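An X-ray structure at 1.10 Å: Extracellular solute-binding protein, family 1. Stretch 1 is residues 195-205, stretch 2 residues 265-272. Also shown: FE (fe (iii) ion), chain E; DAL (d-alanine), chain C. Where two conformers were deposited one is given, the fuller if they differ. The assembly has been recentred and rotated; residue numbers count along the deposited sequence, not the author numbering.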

# COMPACT_ATOMS: atom_id res chain seq x y z
N ASN A 195 3.83 2.96 6.55
CA ASN A 195 2.41 2.81 6.24
C ASN A 195 1.58 2.82 7.52
O ASN A 195 1.98 2.25 8.55
N SER A 196 0.39 3.40 7.40
CA SER A 196 -0.55 3.59 8.49
C SER A 196 -0.83 2.31 9.28
O SER A 196 -0.90 2.33 10.52
N TYR A 197 -1.03 1.20 8.56
CA TYR A 197 -1.44 -0.03 9.20
C TYR A 197 -0.39 -0.62 10.12
O TYR A 197 -0.73 -1.44 10.98
N TYR A 198 0.88 -0.23 9.98
CA TYR A 198 1.91 -0.76 10.88
C TYR A 198 1.78 -0.16 12.28
O TYR A 198 2.10 -0.84 13.27
N LEU A 199 1.36 1.10 12.39
CA LEU A 199 1.12 1.65 13.71
C LEU A 199 -0.12 1.02 14.34
O LEU A 199 -0.12 0.65 15.52
N ALA A 200 -1.18 0.89 13.53
CA ALA A 200 -2.38 0.19 13.99
C ALA A 200 -2.10 -1.22 14.49
O ALA A 200 -2.68 -1.68 15.49
N ARG A 201 -1.22 -1.93 13.78
CA ARG A 201 -0.86 -3.29 14.16
C ARG A 201 -0.26 -3.33 15.57
O ARG A 201 -0.61 -4.20 16.38
N LEU A 202 0.63 -2.36 15.88
CA LEU A 202 1.21 -2.27 17.21
C LEU A 202 0.18 -1.95 18.26
O LEU A 202 0.23 -2.51 19.37
N LYS A 203 -0.73 -1.02 17.94
CA LYS A 203 -1.78 -0.56 18.87
C LYS A 203 -2.73 -1.70 19.27
O LYS A 203 -3.38 -1.61 20.31
N ARG A 204 -2.81 -2.73 18.43
CA ARG A 204 -3.55 -3.97 18.73
C ARG A 204 -2.77 -5.21 19.23
O ARG A 204 -3.41 -6.10 19.77
N SER A 205 -1.44 -5.27 19.09
CA SER A 205 -0.61 -6.46 19.37
C SER A 205 -0.90 -7.17 20.71
O SER A 205 -1.33 -6.57 21.71
N SER A 265 -10.31 -5.48 4.76
CA SER A 265 -9.55 -4.33 5.22
C SER A 265 -9.06 -4.53 6.65
O SER A 265 -7.89 -4.30 6.98
N GLU A 266 -9.95 -4.99 7.53
CA GLU A 266 -9.61 -5.14 8.92
C GLU A 266 -8.58 -6.20 9.17
O GLU A 266 -7.81 -6.09 10.14
N GLY A 267 -8.46 -7.18 8.27
CA GLY A 267 -7.48 -8.24 8.41
C GLY A 267 -6.04 -7.72 8.44
O GLY A 267 -5.16 -8.39 8.98
N ASN A 268 -5.78 -6.58 7.82
CA ASN A 268 -4.49 -5.93 7.93
C ASN A 268 -4.56 -4.50 8.41
O ASN A 268 -3.64 -3.72 8.12
N ASN A 269 -5.60 -4.14 9.14
CA ASN A 269 -5.73 -2.78 9.66
C ASN A 269 -5.61 -1.70 8.60
O ASN A 269 -5.09 -0.62 8.86
N GLU A 270 -6.16 -2.00 7.41
CA GLU A 270 -6.25 -1.07 6.29
C GLU A 270 -7.64 -0.42 6.26
O GLU A 270 -8.56 -0.84 6.98
N TYR A 271 -7.76 0.61 5.43
CA TYR A 271 -9.04 1.27 5.21
C TYR A 271 -9.78 0.56 4.08
O TYR A 271 -9.18 0.09 3.12
N PRO A 272 -11.12 0.55 4.13
CA PRO A 272 -11.89 0.12 2.96
C PRO A 272 -11.69 1.05 1.81
O PRO A 272 -11.35 2.22 1.99

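The contact sets one face of a helix, 196-204, against a turn and the residues that follow it, and the helix periodicity decides who takes part. Asn195, just before the helix, stays out of reach (chi1 m), yet its ND2 donates to Tyr197 OH at 3.0 Å, an oxygen that also binds the iron. Ser196 points toward stretch 2 in rotamer p; its OG lies at the edge of the Tyr271 ring, 3.9 Å from CE2, and shares water 1 with Asn269 O, each 2.8 Å from the water. Tyr197, also p, lays its CB 3.2 Å from Asn268 O, while one ring face is covered by Asn268 ND2, itself held by Glu270 OE2 at 2.8 Å. Its OH and that of Tyr198, whose CB points away, each bind the iron at 2.0 Å; D-alanine N and O also bind it, with three further atoms from elsewhere in the structure. Ala200 points toward stretch 2, its CB 3.7 Å from Asn269 CB. Arg201 starts sideways but extends t, t, m, so NH2 reaches Asn268 OD1 in a 2.9 Å hydrogen bond; its NE and Asn269 ND2 both donate to water 2. One turn on, Arg204 (m, t, p) points in and donates from NH2 to Asn269 OD1, also 2.9 Å. The rule: short side chains and a tyrosine CB pack close, while two arginines reach asparagine carbonyls, each by one NH2.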

# COMPACT_ATOMS: atom_id res chain seq x y z
CB ASN A 195 2.15 1.54 5.43
CG ASN A 195 2.65 1.59 3.99
OD1 ASN A 195 2.92 2.68 3.46
ND2 ASN A 195 2.76 0.43 3.37
CB SER A 196 -1.85 4.15 7.88
OG SER A 196 -2.33 3.37 6.77
CB TYR A 197 -1.92 -1.06 8.15
CG TYR A 197 -0.90 -1.44 7.13
CD1 TYR A 197 0.03 -2.43 7.34
CD2 TYR A 197 -0.85 -0.78 5.90
CE1 TYR A 197 0.98 -2.76 6.37
CE2 TYR A 197 0.09 -1.10 4.93
CZ TYR A 197 1.05 -2.06 5.17
OH TYR A 197 2.02 -2.31 4.24
CB TYR A 198 3.33 -0.56 10.32
CG TYR A 198 3.63 -1.39 9.10
CD1 TYR A 198 3.67 -2.78 9.17
CD2 TYR A 198 3.83 -0.80 7.87
CE1 TYR A 198 3.93 -3.53 8.05
CE2 TYR A 198 4.08 -1.56 6.74
CZ TYR A 198 4.12 -2.92 6.83
OH TYR A 198 4.34 -3.68 5.70
CB LEU A 199 1.01 3.17 13.67
CG LEU A 199 0.85 3.85 15.02
CD1 LEU A 199 2.03 3.58 15.98
CD2 LEU A 199 0.67 5.35 14.84
CB ALA A 200 -3.42 0.21 12.91
CB ARG A 201 0.11 -3.85 13.15
CG ARG A 201 0.41 -5.30 13.35
CD ARG A 201 1.42 -5.79 12.32
NE ARG A 201 0.93 -5.74 10.93
CZ ARG A 201 1.66 -6.13 9.90
NH1 ARG A 201 2.92 -6.52 10.08
NH2 ARG A 201 1.17 -6.13 8.67
CB LEU A 202 2.35 -1.25 17.22
CG LEU A 202 3.58 -1.64 16.43
CD1 LEU A 202 4.43 -0.40 16.17
CD2 LEU A 202 4.41 -2.70 17.12
CB LYS A 203 -2.65 0.55 18.26
CG LYS A 203 -2.00 1.90 18.04
CD LYS A 203 -2.18 2.83 19.24
CE LYS A 203 -1.59 4.21 18.97
NZ LYS A 203 -2.00 5.20 20.00
CB ARG A 204 -4.37 -4.40 17.50
CG ARG A 204 -5.41 -3.41 17.05
CD ARG A 204 -6.18 -3.91 15.84
NE ARG A 204 -7.12 -4.98 16.17
CZ ARG A 204 -7.76 -5.71 15.26
NH1 ARG A 204 -8.60 -6.65 15.66
NH2 ARG A 204 -7.55 -5.51 13.96
CB SER A 205 0.85 -6.04 19.39
OG SER A 205 1.75 -7.15 19.49
CB SER A 265 -10.37 -3.04 5.07
OG SER A 265 -10.87 -2.89 3.75
CB GLU A 266 -10.86 -5.33 9.77
CG GLU A 266 -11.70 -4.07 9.77
CD GLU A 266 -12.91 -4.13 10.67
OE1 GLU A 266 -13.13 -5.15 11.38
OE2 GLU A 266 -13.68 -3.13 10.65
CB ASN A 268 -3.71 -6.02 6.60
CG ASN A 268 -2.25 -5.63 6.75
OD1 ASN A 268 -1.61 -5.97 7.77
ND2 ASN A 268 -1.69 -4.97 5.73
CB ASN A 269 -4.73 -2.53 10.80
CG ASN A 269 -4.88 -3.53 11.90
OD1 ASN A 269 -5.94 -3.65 12.50
ND2 ASN A 269 -3.82 -4.29 12.16
CB GLU A 270 -5.89 -1.78 4.97
CG GLU A 270 -4.43 -2.14 4.92
CD GLU A 270 -3.99 -2.81 3.63
OE1 GLU A 270 -4.31 -2.29 2.52
OE2 GLU A 270 -3.27 -3.84 3.70
CB TYR A 271 -8.82 2.73 4.80
CG TYR A 271 -8.11 3.58 5.84
CD1 TYR A 271 -8.85 4.24 6.82
CD2 TYR A 271 -6.74 3.73 5.87
CE1 TYR A 271 -8.22 5.00 7.81
CE2 TYR A 271 -6.10 4.49 6.86
CZ TYR A 271 -6.85 5.11 7.82
OH TYR A 271 -6.18 5.85 8.80
CB PRO A 272 -13.36 0.21 3.43
CG PRO A 272 -13.27 0.30 4.91
CD PRO A 272 -12.01 1.02 5.20
FE FE E . 3.12 -3.98 4.16
N DAL C . 3.73 -6.11 3.93
CA DAL C . 2.49 -6.95 4.07
CB DAL C . 2.60 -8.20 3.20
C DAL C . 1.23 -6.20 3.79
O DAL C . 1.35 -4.97 3.64
OXT DAL C . 0.15 -6.85 3.74
O HOH W 1 -4.42 1.78 7.62
O HOH W 2 -1.55 -4.23 10.23